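Local structure of ComZ (Thermus thermophilus, 6QVI) at residues 19-24 with 121-126; 34-39 with 516-521; 54-59 with 98-103; 159-164 with 266-271. The protein probably acts as a DNA receptor at the pilus tip in natural competence, joining a pseudopilin-like domain to a beta-solenoid domain. All blocks are in the same frame, centred on the assembly; numbering follows the deposited sequence.

Contact 1. Residues 19-24 with 121-126; sequences YAAEAG and ARVQAT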
loop_
_atom_site.group_PDB
_atom_site.type_symbol
_atom_site.label_atom_id
_atom_site.label_comp_id
_atom_site.label_asym_id
_atom_site.label_seq_id
_atom_site.Cartn_x
_atom_site.Cartn_y
_atom_site.Cartn_z
ATOM N N TYR A 19 -28.421 13.120 30.913
ATOM C CA TYR A 19 -27.307 12.253 31.230
ATOM C C TYR A 19 -27.489 10.898 30.644
ATOM O O TYR A 19 -26.564 10.278 30.228
ATOM C CB TYR A 19 -27.117 12.123 32.722
ATOM C CG TYR A 19 -26.117 11.079 33.091
ATOM C CD1 TYR A 19 -24.785 11.374 33.156
ATOM C CD2 TYR A 19 -26.501 9.803 33.359
ATOM C CE1 TYR A 19 -23.858 10.420 33.480
ATOM C CE2 TYR A 19 -25.585 8.841 33.679
ATOM C CZ TYR A 19 -24.264 9.162 33.737
ATOM O OH TYR A 19 -23.344 8.216 34.064
ATOM N N ALA A 20 -28.704 10.445 30.578
ATOM C CA ALA A 20 -28.937 9.154 30.039
ATOM C C ALA A 20 -28.593 9.161 28.593
ATOM O O ALA A 20 -27.971 8.270 28.118
ATOM C CB ALA A 20 -30.376 8.784 30.212
ATOM N N ALA A 21 -29.017 10.168 27.878
ATOM C CA ALA A 21 -28.740 10.218 26.470
ATOM C C ALA A 21 -27.279 10.439 26.211
ATOM O O ALA A 21 -26.690 9.784 25.393
ATOM C CB ALA A 21 -29.552 11.307 25.832
ATOM N N GLU A 22 -26.701 11.364 26.934
ATOM C CA GLU A 22 -25.289 11.695 26.775
ATOM C C GLU A 22 -24.403 10.516 27.149
ATOM O O GLU A 22 -23.271 10.405 26.661
ATOM C CB GLU A 22 -24.929 12.861 27.682
ATOM C CG GLU A 22 -25.076 14.208 27.079
ATOM C CD GLU A 22 -23.891 14.586 26.232
ATOM O OE1 GLU A 22 -24.102 15.222 25.177
ATOM O OE2 GLU A 22 -22.747 14.242 26.616
ATOM N N ALA A 23 -24.914 9.605 27.974
ATOM C CA ALA A 23 -24.202 8.365 28.202
ATOM C C ALA A 23 -24.121 7.551 26.925
ATOM O O ALA A 23 -23.075 6.949 26.620
ATOM C CB ALA A 23 -24.877 7.550 29.314
ATOM N N GLY A 24 -25.216 7.506 26.170
ATOM C CA GLY A 24 -25.203 6.708 24.957
ATOM C C GLY A 24 -24.341 7.320 23.873
ATOM O O GLY A 24 -23.546 6.636 23.232
ATOM N N ALA A 121 -34.992 12.606 26.532
ATOM C CA ALA A 121 -34.064 13.522 25.883
ATOM C C ALA A 121 -33.372 12.813 24.728
ATOM O O ALA A 121 -33.122 11.599 24.752
ATOM C CB ALA A 121 -32.996 14.047 26.848
ATOM N N ARG A 122 -32.964 13.609 23.761
ATOM C CA ARG A 122 -32.342 13.122 22.539
ATOM C C ARG A 122 -31.084 13.946 22.291
ATOM O O ARG A 122 -31.142 15.193 22.285
ATOM C CB ARG A 122 -33.335 13.276 21.384
ATOM C CG ARG A 122 -33.050 12.592 20.093
ATOM C CD ARG A 122 -34.241 12.852 19.198
ATOM N NE ARG A 122 -33.838 13.028 17.816
ATOM C CZ ARG A 122 -33.876 12.055 16.919
ATOM N NH1 ARG A 122 -34.312 10.843 17.267
ATOM N NH2 ARG A 122 -33.484 12.301 15.675
ATOM N N VAL A 123 -29.955 13.273 22.075
ATOM C CA VAL A 123 -28.743 14.006 21.719
ATOM C C VAL A 123 -28.116 13.383 20.478
ATOM O O VAL A 123 -28.160 12.165 20.259
ATOM C CB VAL A 123 -27.723 14.048 22.882
ATOM C CG1 VAL A 123 -28.415 14.473 24.143
ATOM C CG2 VAL A 123 -26.998 12.750 23.064
ATOM N N GLN A 124 -27.470 14.211 19.682
ATOM C CA GLN A 124 -27.017 13.662 18.419
ATOM C C GLN A 124 -25.796 14.419 17.936
ATOM O O GLN A 124 -25.600 15.585 18.300
ATOM C CB GLN A 124 -28.152 13.701 17.394
ATOM C CG GLN A 124 -28.377 14.967 16.662
ATOM C CD GLN A 124 -29.398 14.770 15.537
ATOM O OE1 GLN A 124 -30.325 13.965 15.668
ATOM N NE2 GLN A 124 -29.201 15.461 14.413
ATOM N N ALA A 125 -24.948 13.717 17.167
ATOM C CA ALA A 125 -23.753 14.315 16.571
ATOM C C ALA A 125 -23.551 13.849 15.139
ATOM O O ALA A 125 -23.744 12.665 14.809
ATOM C CB ALA A 125 -22.496 13.994 17.381
ATOM N N THR A 126 -23.122 14.788 14.305
ATOM C CA THR A 126 -22.779 14.488 12.931
ATOM C C THR A 126 -21.264 14.525 12.765
ATOM O O THR A 126 -20.620 15.539 13.075
ATOM C CB THR A 126 -23.380 15.500 11.971
ATOM O OG1 THR A 126 -24.801 15.392 12.008
ATOM C CG2 THR A 126 -22.877 15.207 10.552
#
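Ala-21 on the helix meets Val-123 on the strand, methyl against methyl. Ala-21 CB lies 3.8 Å from Val-123 CG1. The two methyl branches of Val-123 have different tasks. CG1 stands anti to the carbonyl carbon (chi1 -49°) and meets the methyl of Ala-21. CG2 sits between the backbone N and the carbonyl carbon, and this puts it against the helix backbone, 3.8 Å from Ala-21 O. Val-123 CG2 also comes to 4.1 Å from Glu-22 N. A single valine thus touches both the side chain and the main chain of one helical turn.

Ala-21 CB has a second neighbour, Ala-121 O, at 3.7 Å. This is packing, not a hydrogen bond. Glu-22 starts off to one side, but its bent chain (chi2 -82°) brings the carboxylate nearer, with OE1 4.4 Å from Val-123 CG2. OE1 is hydrogen-bonded to Tyr-523 OH of the neighbouring strand 517-529. Ala-21 O is likewise bound, by Ser-112 OG of strand 107-115. Both of these polar atoms thus have partners in the strands on either side of 120-130.

The helix and strand axes approach to 7.3 Å and run 29° from parallel. The small side chain of Ala-21 suits this close spacing. A long N-terminal helix packed along an antiparallel sheet is the hallmark of the pilin fold, here in the pseudopilin-like domain.

Contact 2. Residues 34-39 with 516-521; sequences QQYVWR and PVFQVL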
loop_
_atom_site.group_PDB
_atom_site.type_symbol
_atom_site.label_atom_id
_atom_site.label_comp_id
_atom_site.label_asym_id
_atom_site.label_seq_id
_atom_site.Cartn_x
_atom_site.Cartn_y
_atom_site.Cartn_z
ATOM N N GLN A 34 -13.360 4.204 17.327
ATOM C CA GLN A 34 -12.527 3.013 17.355
ATOM C C GLN A 34 -12.720 2.192 16.088
ATOM O O GLN A 34 -11.777 1.568 15.592
ATOM C CB GLN A 34 -12.812 2.157 18.583
ATOM C CG GLN A 34 -11.708 1.144 18.752
ATOM C CD GLN A 34 -12.107 -0.069 19.547
ATOM O OE1 GLN A 34 -12.753 -0.979 19.018
ATOM N NE2 GLN A 34 -11.678 -0.128 20.794
ATOM N N GLN A 35 -13.923 2.226 15.520
ATOM C CA GLN A 35 -14.126 1.652 14.204
ATOM C C GLN A 35 -13.341 2.424 13.153
ATOM O O GLN A 35 -12.957 1.850 12.130
ATOM C CB GLN A 35 -15.618 1.638 13.879
ATOM C CG GLN A 35 -16.368 0.504 14.573
ATOM C CD GLN A 35 -16.274 -0.785 13.784
ATOM O OE1 GLN A 35 -16.555 -0.804 12.591
ATOM N NE2 GLN A 35 -15.839 -1.856 14.432
ATOM N N TYR A 36 -13.076 3.717 13.402
ATOM C CA TYR A 36 -12.280 4.513 12.478
ATOM C C TYR A 36 -10.790 4.190 12.578
ATOM O O TYR A 36 -10.091 4.202 11.568
ATOM C CB TYR A 36 -12.509 6.005 12.729
ATOM C CG TYR A 36 -11.327 6.862 12.298
ATOM C CD1 TYR A 36 -10.374 7.290 13.213
ATOM C CD2 TYR A 36 -11.160 7.223 10.957
ATOM C CE1 TYR A 36 -9.308 8.053 12.821
ATOM C CE2 TYR A 36 -10.085 8.005 10.545
ATOM C CZ TYR A 36 -9.159 8.416 11.486
ATOM O OH TYR A 36 -8.079 9.193 11.104
ATOM N N VAL A 37 -10.292 3.907 13.775
ATOM C CA VAL A 37 -8.886 3.540 13.925
ATOM C C VAL A 37 -8.656 2.101 13.509
ATOM O O VAL A 37 -7.535 1.732 13.151
ATOM C CB VAL A 37 -8.362 3.765 15.360
ATOM C CG1 VAL A 37 -8.846 5.103 15.924
ATOM C CG2 VAL A 37 -8.736 2.590 16.269
ATOM N N TRP A 38 -9.671 1.239 13.599
ATOM C CA TRP A 38 -9.397 -0.124 13.182
ATOM C C TRP A 38 -9.207 -0.224 11.677
ATOM O O TRP A 38 -8.474 -1.113 11.210
ATOM C CB TRP A 38 -10.505 -1.082 13.638
ATOM C CG TRP A 38 -10.085 -2.505 13.405
ATOM C CD1 TRP A 38 -9.009 -3.157 13.974
ATOM C CD2 TRP A 38 -10.675 -3.436 12.492
ATOM N NE1 TRP A 38 -8.909 -4.438 13.476
ATOM C CE2 TRP A 38 -9.917 -4.638 12.569
ATOM C CE3 TRP A 38 -11.770 -3.378 11.622
ATOM C CZ2 TRP A 38 -10.231 -5.770 11.812
ATOM C CZ3 TRP A 38 -12.077 -4.499 10.870
ATOM C CH2 TRP A 38 -11.311 -5.682 10.971
ATOM N N ARG A 39 -9.773 0.714 10.920
ATOM C CA ARG A 39 -9.582 0.760 9.477
ATOM C C ARG A 39 -8.374 1.576 9.064
ATOM O O ARG A 39 -7.919 1.425 7.926
ATOM C CB ARG A 39 -10.826 1.355 8.825
ATOM C CG ARG A 39 -11.927 0.369 8.637
ATOM C CD ARG A 39 -13.194 1.066 8.287
ATOM N NE ARG A 39 -14.238 0.094 7.984
ATOM C CZ ARG A 39 -14.975 -0.531 8.901
ATOM N NH1 ARG A 39 -14.765 -0.309 10.197
ATOM N NH2 ARG A 39 -15.905 -1.396 8.512
ATOM N N PRO A 516 -6.947 10.912 6.141
ATOM C CA PRO A 516 -7.672 10.448 7.338
ATOM C C PRO A 516 -8.374 11.585 8.082
ATOM O O PRO A 516 -7.749 12.578 8.466
ATOM C CB PRO A 516 -6.568 9.804 8.183
ATOM C CG PRO A 516 -5.277 10.564 7.776
ATOM C CD PRO A 516 -5.479 10.941 6.327
ATOM N N VAL A 517 -9.685 11.440 8.296
ATOM C CA VAL A 517 -10.472 12.468 8.972
ATOM C C VAL A 517 -11.501 11.800 9.882
ATOM O O VAL A 517 -12.149 10.814 9.501
ATOM C CB VAL A 517 -11.142 13.422 7.954
ATOM C CG1 VAL A 517 -12.337 14.124 8.568
ATOM C CG2 VAL A 517 -10.142 14.451 7.486
ATOM N N PHE A 518 -11.592 12.302 11.116
ATOM C CA PHE A 518 -12.678 12.001 12.054
ATOM C C PHE A 518 -13.052 13.348 12.677
ATOM O O PHE A 518 -12.477 13.752 13.693
ATOM C CB PHE A 518 -12.268 10.948 13.097
ATOM C CG PHE A 518 -13.371 10.605 14.009
ATOM C CD1 PHE A 518 -14.276 9.593 13.698
ATOM C CD2 PHE A 518 -13.570 11.371 15.159
ATOM C CE1 PHE A 518 -15.348 9.307 14.567
ATOM C CE2 PHE A 518 -14.639 11.115 16.020
ATOM C CZ PHE A 518 -15.538 10.092 15.721
ATOM N N GLN A 519 -14.013 14.041 12.080
ATOM C CA GLN A 519 -14.287 15.399 12.507
ATOM C C GLN A 519 -15.765 15.596 12.860
ATOM O O GLN A 519 -16.651 15.148 12.128
ATOM C CB GLN A 519 -13.816 16.399 11.445
ATOM C CG GLN A 519 -14.533 17.714 11.555
ATOM C CD GLN A 519 -13.662 18.867 11.143
ATOM O OE1 GLN A 519 -12.754 19.255 11.899
ATOM N NE2 GLN A 519 -13.975 19.485 10.017
ATOM N N VAL A 520 -16.021 16.328 13.951
ATOM C CA VAL A 520 -17.387 16.601 14.401
ATOM C C VAL A 520 -17.905 17.827 13.670
ATOM O O VAL A 520 -17.352 18.920 13.825
ATOM C CB VAL A 520 -17.462 16.852 15.920
ATOM C CG1 VAL A 520 -18.854 17.359 16.263
ATOM C CG2 VAL A 520 -17.184 15.598 16.711
ATOM N N LEU A 521 -19.002 17.663 12.925
ATOM C CA LEU A 521 -19.578 18.782 12.188
ATOM C C LEU A 521 -20.656 19.500 12.980
ATOM O O LEU A 521 -20.900 20.687 12.751
ATOM C CB LEU A 521 -20.177 18.328 10.852
ATOM C CG LEU A 521 -19.260 17.695 9.785
ATOM C CD1 LEU A 521 -20.018 17.491 8.499
ATOM C CD2 LEU A 521 -17.995 18.500 9.541
#
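Tyr-36 lays its ring across the start of the last strand, and Pro-516, Val-517 and Phe-518 all meet it. Phe-518 CB sits over one face of the Tyr-36 ring, 4.1 Å from its centroid and 8° off its normal. This is a CH-pi contact. The two rings do not stack: their centroids are 5.8 Å apart and their planes are turned 41° against each other. Phe-518 CD1 instead reaches Tyr-36 CB at 4.1 Å.

Tyr-36 CG is anti to the backbone N (chi1 154°), which carries the ring outward from the helix to the strand. Its far end then comes up to the proline. Pro-516 CB lies at the ring edge, near the ring plane, and is 3.3 Å from Tyr-36 OH. Between these two neighbours, Val-517 O approaches Tyr-36 CE2 obliquely, at 3.6 Å.

With an alanine in place of Tyr-36 the ring is gone, which would probably open a gap beside Pro-516 and leave Phe-518 CB without the face it covers. Phe-518 has further aromatic company: its ring meets Phe-33 of the same helix edge-to-face, and it also touches Phe-127 of strand 120-130.

No hydrogen bond links the two segments. The end of helix 12-40 is therefore joined to the C-terminal strand of the pseudopilin-like sheet by apolar and aromatic packing, which depends on shape more than on charge.

Contact 3. Residues 54-59 with 98-103; sequences SLARGL and LYKDAQ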
loop_
_atom_site.group_PDB
_atom_site.type_symbol
_atom_site.label_atom_id
_atom_site.label_comp_id
_atom_site.label_asym_id
_atom_site.label_seq_id
_atom_site.Cartn_x
_atom_site.Cartn_y
_atom_site.Cartn_z
ATOM N N SER A 54 -14.937 0.413 3.363
ATOM C CA SER A 54 -15.236 1.685 3.997
ATOM C C SER A 54 -16.406 1.599 4.971
ATOM O O SER A 54 -17.297 0.739 4.896
ATOM C CB SER A 54 -15.536 2.782 2.982
ATOM O OG SER A 54 -16.923 2.848 2.728
ATOM N N LEU A 55 -16.431 2.613 5.827
ATOM C CA LEU A 55 -17.433 2.721 6.860
ATOM C C LEU A 55 -18.828 2.808 6.265
ATOM O O LEU A 55 -19.797 2.328 6.873
ATOM C CB LEU A 55 -17.126 3.973 7.669
ATOM C CG LEU A 55 -17.177 3.868 9.164
ATOM C CD1 LEU A 55 -16.593 2.532 9.542
ATOM C CD2 LEU A 55 -16.262 4.952 9.627
ATOM N N ALA A 56 -18.950 3.379 5.059
ATOM C CA ALA A 56 -20.292 3.543 4.515
ATOM C C ALA A 56 -20.964 2.221 4.180
ATOM O O ALA A 56 -22.184 2.191 3.984
ATOM C CB ALA A 56 -20.251 4.439 3.291
ATOM N N ARG A 57 -20.216 1.127 4.184
ATOM C CA ARG A 57 -20.762 -0.175 3.859
ATOM C C ARG A 57 -21.019 -0.996 5.090
ATOM O O ARG A 57 -21.277 -2.194 4.985
ATOM C CB ARG A 57 -19.816 -0.938 2.935
ATOM C CG ARG A 57 -19.651 -0.328 1.561
ATOM C CD ARG A 57 -20.040 -1.335 0.493
ATOM N NE ARG A 57 -19.720 -2.707 0.886
ATOM C CZ ARG A 57 -18.636 -3.377 0.524
ATOM N NH1 ARG A 57 -17.743 -2.817 -0.289
ATOM N NH2 ARG A 57 -18.467 -4.621 0.969
ATOM N N GLY A 58 -20.964 -0.387 6.254
ATOM C CA GLY A 58 -21.307 -1.075 7.476
ATOM C C GLY A 58 -20.179 -0.997 8.475
ATOM O O GLY A 58 -19.120 -0.425 8.223
ATOM N N LEU A 59 -20.426 -1.600 9.622
ATOM C CA LEU A 59 -19.435 -1.652 10.673
ATOM C C LEU A 59 -19.048 -3.091 10.934
ATOM O O LEU A 59 -19.847 -4.013 10.753
ATOM C CB LEU A 59 -19.959 -1.046 11.978
ATOM C CG LEU A 59 -20.527 0.355 11.909
ATOM C CD1 LEU A 59 -20.767 0.864 13.320
ATOM C CD2 LEU A 59 -19.580 1.257 11.172
ATOM N N LEU A 98 -27.213 4.659 14.468
ATOM C CA LEU A 98 -26.221 5.243 13.577
ATOM C C LEU A 98 -26.838 5.374 12.197
ATOM O O LEU A 98 -27.360 4.392 11.663
ATOM C CB LEU A 98 -24.960 4.376 13.510
ATOM C CG LEU A 98 -23.950 4.912 12.484
ATOM C CD1 LEU A 98 -23.550 6.311 12.880
ATOM C CD2 LEU A 98 -22.729 4.006 12.334
ATOM N N TYR A 99 -26.821 6.586 11.655
ATOM C CA TYR A 99 -27.402 6.879 10.348
ATOM C C TYR A 99 -26.340 7.390 9.383
ATOM O O TYR A 99 -25.545 8.273 9.734
ATOM C CB TYR A 99 -28.503 7.936 10.479
ATOM C CG TYR A 99 -29.569 7.592 11.470
ATOM C CD1 TYR A 99 -29.427 7.927 12.812
ATOM C CD2 TYR A 99 -30.736 6.967 11.067
ATOM C CE1 TYR A 99 -30.411 7.633 13.727
ATOM C CE2 TYR A 99 -31.729 6.679 11.964
ATOM C CZ TYR A 99 -31.578 7.012 13.298
ATOM O OH TYR A 99 -32.601 6.670 14.190
ATOM N N LYS A 100 -26.351 6.878 8.160
ATOM C CA LYS A 100 -25.462 7.400 7.132
ATOM C C LYS A 100 -26.235 8.321 6.203
ATOM O O LYS A 100 -27.433 8.145 5.975
ATOM C CB LYS A 100 -24.776 6.290 6.336
ATOM C CG LYS A 100 -25.533 5.814 5.137
ATOM C CD LYS A 100 -24.781 4.688 4.465
ATOM C CE LYS A 100 -24.608 4.964 3.011
ATOM N NZ LYS A 100 -24.348 3.667 2.352
ATOM N N ASP A 101 -25.531 9.322 5.687
ATOM C CA ASP A 101 -26.107 10.252 4.731
ATOM C C ASP A 101 -26.318 9.588 3.381
ATOM O O ASP A 101 -25.441 8.885 2.874
ATOM C CB ASP A 101 -25.176 11.453 4.570
ATOM C CG ASP A 101 -25.851 12.639 3.905
ATOM O OD1 ASP A 101 -26.297 13.562 4.631
ATOM O OD2 ASP A 101 -25.925 12.650 2.652
ATOM N N ALA A 102 -27.474 9.853 2.771
ATOM C CA ALA A 102 -27.755 9.244 1.477
ATOM C C ALA A 102 -26.777 9.739 0.414
ATOM O O ALA A 102 -26.318 8.951 -0.421
ATOM C CB ALA A 102 -29.192 9.529 1.055
ATOM N N GLN A 103 -26.417 11.026 0.452
ATOM C CA GLN A 103 -25.578 11.604 -0.599
ATOM C C GLN A 103 -24.095 11.318 -0.366
ATOM O O GLN A 103 -23.442 10.637 -1.167
ATOM C CB GLN A 103 -25.800 13.117 -0.678
ATOM C CG GLN A 103 -27.227 13.552 -0.447
ATOM C CD GLN A 103 -28.072 13.478 -1.704
ATOM O OE1 GLN A 103 -27.567 13.615 -2.818
ATOM N NE2 GLN A 103 -29.374 13.275 -1.528
#
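Lys-100 spends its ammonium group on a main-chain carbonyl: NZ gives a 3.1 Å hydrogen bond to Ala-56 O. It is the one hydrogen bond between the two segments. The contact lies in the pseudopilin-like domain, where the loop after the long N-terminal helix folds back on the antiparallel sheet. Ala-56 sits in a short 3-10 turn of that loop, and Lys-100 ends strand 90-100.

The lysine chain does not run straight. CG sits between the backbone N and the carbonyl carbon (chi1 89°), and a bend at chi3 of -128° turns the end toward the loop. The methylenes also lie along the acceptor, with Lys-100 CD 3.6 Å from Ala-56 O. NZ approaches with a tilt of 29° from the carbonyl plane. A methionine in place of Lys-100 has no ammonium group and would probably leave Ala-56 O without this donor and the turn less firmly tied to the strand.

Further along, the contact becomes apolar. Leu-59 and Leu-98 are buried beside helix 12-40, where Leu-59 touches Gln-35 and Leu-98 touches Leu-32. Just past the strand, Asp-101 forms an Asx turn: its OD2 accepts from Gln-103 N at 2.8 Å. The two leucines reach toward each other tip to tip, Leu-59 CD1 meeting Leu-98 CD2 at 3.8 Å.

Contact 4. Residues 159-164 with 266-271; sequences GVYVVG and GGFDLS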
loop_
_atom_site.group_PDB
_atom_site.type_symbol
_atom_site.label_atom_id
_atom_site.label_comp_id
_atom_site.label_asym_id
_atom_site.label_seq_id
_atom_site.Cartn_x
_atom_site.Cartn_y
_atom_site.Cartn_z
ATOM N N GLY A 159 -4.070 -5.729 -7.549
ATOM C CA GLY A 159 -4.626 -4.596 -8.246
ATOM C C GLY A 159 -3.618 -3.958 -9.158
ATOM O O GLY A 159 -2.418 -4.223 -9.064
ATOM N N VAL A 160 -4.106 -3.112 -10.043
ATOM C CA VAL A 160 -3.261 -2.304 -10.880
ATOM C C VAL A 160 -3.860 -0.912 -10.890
ATOM O O VAL A 160 -4.961 -0.738 -11.286
ATOM C CB VAL A 160 -3.021 -2.814 -12.309
ATOM C CG1 VAL A 160 -3.416 -4.237 -12.517
ATOM C CG2 VAL A 160 -3.663 -1.933 -13.327
ATOM N N TYR A 161 -3.119 0.071 -10.415
ATOM C CA TYR A 161 -3.548 1.448 -10.356
ATOM C C TYR A 161 -2.739 2.196 -11.365
ATOM O O TYR A 161 -1.569 2.025 -11.435
ATOM C CB TYR A 161 -3.245 1.985 -8.962
ATOM C CG TYR A 161 -3.686 3.399 -8.633
ATOM C CD1 TYR A 161 -3.189 4.470 -9.298
ATOM C CD2 TYR A 161 -4.549 3.647 -7.601
ATOM C CE1 TYR A 161 -3.571 5.741 -8.986
ATOM C CE2 TYR A 161 -4.926 4.917 -7.277
ATOM C CZ TYR A 161 -4.432 5.955 -7.980
ATOM O OH TYR A 161 -4.794 7.218 -7.677
ATOM N N VAL A 162 -3.368 3.001 -12.184
ATOM C CA VAL A 162 -2.642 3.760 -13.151
ATOM C C VAL A 162 -3.059 5.187 -12.972
ATOM O O VAL A 162 -4.213 5.441 -12.809
ATOM C CB VAL A 162 -3.030 3.324 -14.544
ATOM C CG1 VAL A 162 -2.332 4.167 -15.564
ATOM C CG2 VAL A 162 -2.678 1.885 -14.748
ATOM N N VAL A 163 -2.140 6.134 -12.984
ATOM C CA VAL A 163 -2.575 7.503 -12.825
ATOM C C VAL A 163 -2.975 8.172 -14.123
ATOM O O VAL A 163 -3.997 8.791 -14.170
ATOM C CB VAL A 163 -1.695 8.360 -11.892
ATOM C CG1 VAL A 163 -0.690 7.544 -11.160
ATOM C CG2 VAL A 163 -1.071 9.538 -12.567
ATOM N N GLY A 164 -2.216 8.017 -15.188
ATOM C CA GLY A 164 -2.589 8.628 -16.439
ATOM C C GLY A 164 -2.036 10.007 -16.660
ATOM O O GLY A 164 -1.255 10.474 -15.883
ATOM N N GLY A 266 -17.456 1.972 -12.118
ATOM C CA GLY A 266 -17.724 3.355 -12.470
ATOM C C GLY A 266 -16.491 4.185 -12.787
ATOM O O GLY A 266 -15.474 3.650 -13.241
ATOM N N GLY A 267 -16.493 5.453 -12.388
ATOM C CA GLY A 267 -15.350 6.302 -12.623
ATOM C C GLY A 267 -14.352 6.150 -11.506
ATOM O O GLY A 267 -14.498 5.312 -10.621
ATOM N N PHE A 268 -13.286 6.937 -11.586
ATOM C CA PHE A 268 -12.253 6.906 -10.560
ATOM C C PHE A 268 -12.897 7.273 -9.231
ATOM O O PHE A 268 -13.590 8.298 -9.124
ATOM C CB PHE A 268 -11.144 7.886 -10.923
ATOM C CG PHE A 268 -9.996 7.923 -9.947
ATOM C CD1 PHE A 268 -9.046 6.896 -9.874
ATOM C CD2 PHE A 268 -9.845 9.017 -9.121
ATOM C CE1 PHE A 268 -7.964 6.997 -8.990
ATOM C CE2 PHE A 268 -8.791 9.105 -8.224
ATOM C CZ PHE A 268 -7.859 8.105 -8.149
ATOM N N ASP A 269 -12.745 6.385 -8.253
ATOM C CA ASP A 269 -13.481 6.427 -6.988
ATOM C C ASP A 269 -12.660 6.961 -5.820
ATOM O O ASP A 269 -12.752 6.434 -4.712
ATOM C CB ASP A 269 -13.983 5.037 -6.663
ATOM C CG ASP A 269 -12.861 4.111 -6.318
ATOM O OD1 ASP A 269 -11.777 4.205 -6.950
ATOM O OD2 ASP A 269 -13.067 3.278 -5.423
ATOM N N LEU A 270 -11.839 7.990 -6.006
ATOM C CA LEU A 270 -11.032 8.459 -4.891
ATOM C C LEU A 270 -10.963 9.975 -4.874
ATOM O O LEU A 270 -10.750 10.619 -5.905
ATOM C CB LEU A 270 -9.607 7.916 -4.952
ATOM C CG LEU A 270 -9.273 6.439 -4.745
ATOM C CD1 LEU A 270 -7.726 6.168 -4.936
ATOM C CD2 LEU A 270 -9.765 5.941 -3.417
ATOM N N SER A 271 -11.150 10.527 -3.693
ATOM C CA SER A 271 -10.834 11.908 -3.395
ATOM C C SER A 271 -9.455 11.911 -2.753
ATOM O O SER A 271 -9.044 10.925 -2.131
ATOM C CB SER A 271 -11.877 12.530 -2.472
ATOM O OG SER A 271 -12.393 11.566 -1.561
#
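The hydroxyl of Tyr-161 meets two apolar side chains here, with OH 3.2 Å from Phe-268 CZ and 4.1 Å from Leu-270 CD1. No hydrogen bond joins the two segments. The setting is the beta-solenoid domain. Strand 160-162 lies between parallel strands 139-141 and 212-214, as in successive coils of a solenoid, and 267-271 is the loop that follows strand 265-266.

The ring planes of Tyr-161 and Phe-268 stand at 90° to each other, with centroids 5.9 Å apart. The hydroxyl comes in at the edge of the phenylalanine ring, near its plane. With CG anti to the backbone N (chi1 -176°), the Tyr-161 ring extends from its strand and its far end reaches the loop. On its way it stacks with Phe-140 of the neighbouring strand. Pro-273 touches both Tyr-161 and Phe-268.

Asp-269 sits between the two apolar loop residues but takes another direction: its carboxylate forms a salt bridge with Arg-213 of strand 212-214. The loop is thus held to the coils by both charge and packing. Leu-270 approaches the tyrosine from the opposite direction and stays at the ring edge, its CD1 3.9 Å from Tyr-161 CE2.

Overall arrangement
Contacts 1, 2 and 3 belong to the pseudopilin-like domain, and contact 4 to the beta-solenoid domain. Contacts 1 and 2 share helix 12-40, with centres about 19 Å apart. Their strands, 120-130 and 517-529, pair in the same antiparallel sheet. Contact 3 lies on that sheet too, its centre about 13 Å from that of contact 2, where Arg-39 packs against the 54-59 loop. Along the chain, contact 3 is nested within contact 1, while contact 4 follows both and is enclosed by contact 2. The solenoid is therefore inserted between two neighbouring strands of the pilin sheet. Contact 4 lies about 40 Å from contact 1, between centres.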